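Local coordinates for protein SAM-dependent methyltransferase (Geobacter sulfurreducens, PDB 5BP7) that binds S-adenosyl-L-homocysteine and probably acts as a methyltransferase that uses S-adenosylmethionine as methyl donor, at residues 69-75 against 97-102. Residues are numbered along the deposited sequence; the frame is centred on the assembly and turned at random.
Sequences GSGEMLC and QAKLRA. With SAH (S-adenosyl-L-homocysteine), chain D.
The glycine-rich loop of the S-adenosyl-L-homocysteine site and the helix it leads into, 72-81, meet helix 92-104 here, with Ser70 and Glu72 reaching Gln97 and Arg101. The Ser70 hydroxyl donates to Gln97 OE1, with Ser70 OG and Gln97 OE1 2.7 Å apart. OG lies in the carbonyl plane of the amide. The same OG also bonds to His40, a ligand-binding residue, and Gln97 NE2 holds the backbone of Ser35. Arg101 grips Glu72 side-on. Arg101 NE meets Glu72 OE1 at 2.8 Å; Arg101 NH2 meets Glu72 OE2 at the same distance. Both bonds are nearly straight and use the syn lone pairs. The carboxylate and guanidinium planes are only 7° apart, so the two bonds fix the rotation of both groups. Glu72 and Arg101 both leave with CG anti to the backbone nitrogen (chi1 -167° and -168°) and bend at chi2, which turns the charged ends together. Arg101 NH1 has a second acid partner, Glu104. Ala98 CA makes a CH...O contact with Ser70 O at 3.4 Å. Ala98 CB lies 3.8 Å from Gly71 N, so the backbone of Gly71, the N-cap of helix 72-81 with positive phi, packs on this methyl. Farther along, Cys75 SG packs 3.9 Å from Ala102 CB. Gly69 approaches the ligand ribose, Gly69 CA lying 3.5 Å from SAH O3', and its N bonds to Asp89. The loop-and-helix arrangement is characteristic of the Rossmann-like class I methyltransferase fold.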
# COMPACT_ATOMS: atom_id res chain seq x y z
N GLY A 69 3.30 5.86 -2.37
CA GLY A 69 2.97 6.53 -1.11
C GLY A 69 3.99 7.58 -0.75
O GLY A 69 4.34 8.42 -1.60
N SER A 70 4.47 7.54 0.50
CA SER A 70 5.51 8.41 0.97
C SER A 70 6.89 7.74 0.85
O SER A 70 7.84 8.12 1.52
CB SER A 70 5.23 8.86 2.40
OG SER A 70 4.02 9.61 2.45
N GLY A 71 6.99 6.74 -0.03
CA GLY A 71 8.27 6.16 -0.42
C GLY A 71 8.99 5.28 0.58
O GLY A 71 10.14 4.94 0.36
N GLU A 72 8.33 4.91 1.68
CA GLU A 72 9.05 4.23 2.77
C GLU A 72 9.71 2.90 2.35
O GLU A 72 10.84 2.61 2.76
CB GLU A 72 8.13 3.97 3.95
CG GLU A 72 8.87 3.57 5.23
CD GLU A 72 9.70 4.68 5.86
OE1 GLU A 72 9.74 5.82 5.37
OE2 GLU A 72 10.32 4.41 6.90
N MSE A 73 9.01 2.13 1.53
CA MSE A 73 9.52 0.85 1.05
C MSE A 73 10.78 1.04 0.27
O MSE A 73 11.81 0.42 0.56
CB MSE A 73 8.46 0.14 0.22
CG MSE A 73 8.85 -1.32 -0.05
SE MSE A 73 7.39 -2.18 -1.07
CE MSE A 73 7.92 -1.55 -2.85
N LEU A 74 10.73 1.92 -0.74
CA LEU A 74 11.90 2.17 -1.59
C LEU A 74 13.06 2.75 -0.79
O LEU A 74 14.21 2.30 -0.95
CB LEU A 74 11.54 3.08 -2.78
CG LEU A 74 10.74 2.42 -3.91
CD1 LEU A 74 10.39 3.45 -4.98
CD2 LEU A 74 11.52 1.29 -4.55
N CYS A 75 12.78 3.72 0.06
CA CYS A 75 13.83 4.39 0.80
C CYS A 75 14.53 3.47 1.77
O CYS A 75 15.76 3.39 1.79
CB CYS A 75 13.29 5.61 1.55
SG CYS A 75 12.87 7.01 0.48
N GLN A 97 7.08 14.14 0.32
CA GLN A 97 7.54 13.44 1.52
C GLN A 97 8.53 12.33 1.21
O GLN A 97 9.50 12.13 1.95
CB GLN A 97 6.36 12.87 2.28
CG GLN A 97 5.47 13.93 2.94
CD GLN A 97 4.35 13.30 3.76
OE1 GLN A 97 4.04 12.10 3.60
NE2 GLN A 97 3.78 14.07 4.66
N ALA A 98 8.29 11.63 0.10
CA ALA A 98 9.18 10.55 -0.36
C ALA A 98 10.56 11.08 -0.68
O ALA A 98 11.56 10.53 -0.23
CB ALA A 98 8.58 9.86 -1.57
N LYS A 99 10.59 12.17 -1.44
CA LYS A 99 11.85 12.85 -1.75
C LYS A 99 12.63 13.29 -0.50
O LYS A 99 13.84 13.05 -0.42
CB LYS A 99 11.59 14.06 -2.64
CG LYS A 99 11.24 13.65 -4.05
CD LYS A 99 10.62 14.79 -4.85
CE LYS A 99 10.48 14.33 -6.28
NZ LYS A 99 9.86 15.36 -7.12
N LEU A 100 11.94 13.95 0.44
CA LEU A 100 12.54 14.31 1.73
C LEU A 100 13.09 13.09 2.48
O LEU A 100 14.18 13.13 3.04
CB LEU A 100 11.53 14.99 2.64
CG LEU A 100 11.22 16.44 2.28
CD1 LEU A 100 9.95 16.89 2.99
CD2 LEU A 100 12.37 17.39 2.61
N ARG A 101 12.33 12.01 2.47
CA ARG A 101 12.74 10.79 3.12
C ARG A 101 14.03 10.23 2.52
O ARG A 101 14.95 9.82 3.26
CB ARG A 101 11.63 9.74 3.04
CG ARG A 101 11.81 8.51 3.93
CD ARG A 101 11.83 8.87 5.41
NE ARG A 101 11.74 7.65 6.20
CZ ARG A 101 12.40 7.40 7.33
NH1 ARG A 101 13.23 8.29 7.87
NH2 ARG A 101 12.23 6.24 7.93
N ALA A 102 14.10 10.21 1.19
CA ALA A 102 15.29 9.74 0.48
C ALA A 102 16.55 10.54 0.86
O ALA A 102 17.62 9.97 1.10
CB ALA A 102 15.07 9.80 -1.02
N SAH D . 2.35 1.39 -1.26
CA SAH D . 2.26 2.65 -0.43
CB SAH D . 0.93 3.41 -0.60
CG SAH D . -0.38 2.65 -0.44
SD SAH D . -1.75 3.76 -0.22
C SAH D . 2.52 2.40 1.03
O SAH D . 2.62 1.25 1.47
OXT SAH D . 2.65 3.34 1.82
C5' SAH D . -2.44 4.02 -1.86
C4' SAH D . -1.57 5.02 -2.62
O4' SAH D . -1.86 4.98 -4.01
C3' SAH D . -1.75 6.47 -2.17
O3' SAH D . -0.46 6.99 -1.82
C2' SAH D . -2.32 7.21 -3.37
O2' SAH D . -1.75 8.51 -3.51
C1' SAH D . -1.84 6.31 -4.50
N9 SAH D . -2.60 6.26 -5.75
C8 SAH D . -3.96 6.11 -5.91
N7 SAH D . -4.29 6.05 -7.18
C5 SAH D . -3.09 6.13 -7.88
C6 SAH D . -2.76 6.13 -9.25
N6 SAH D . -3.70 6.03 -10.21
N1 SAH D . -1.46 6.24 -9.61
C2 SAH D . -0.52 6.35 -8.65
N3 SAH D . -0.72 6.37 -7.33
C4 SAH D . -2.04 6.26 -6.99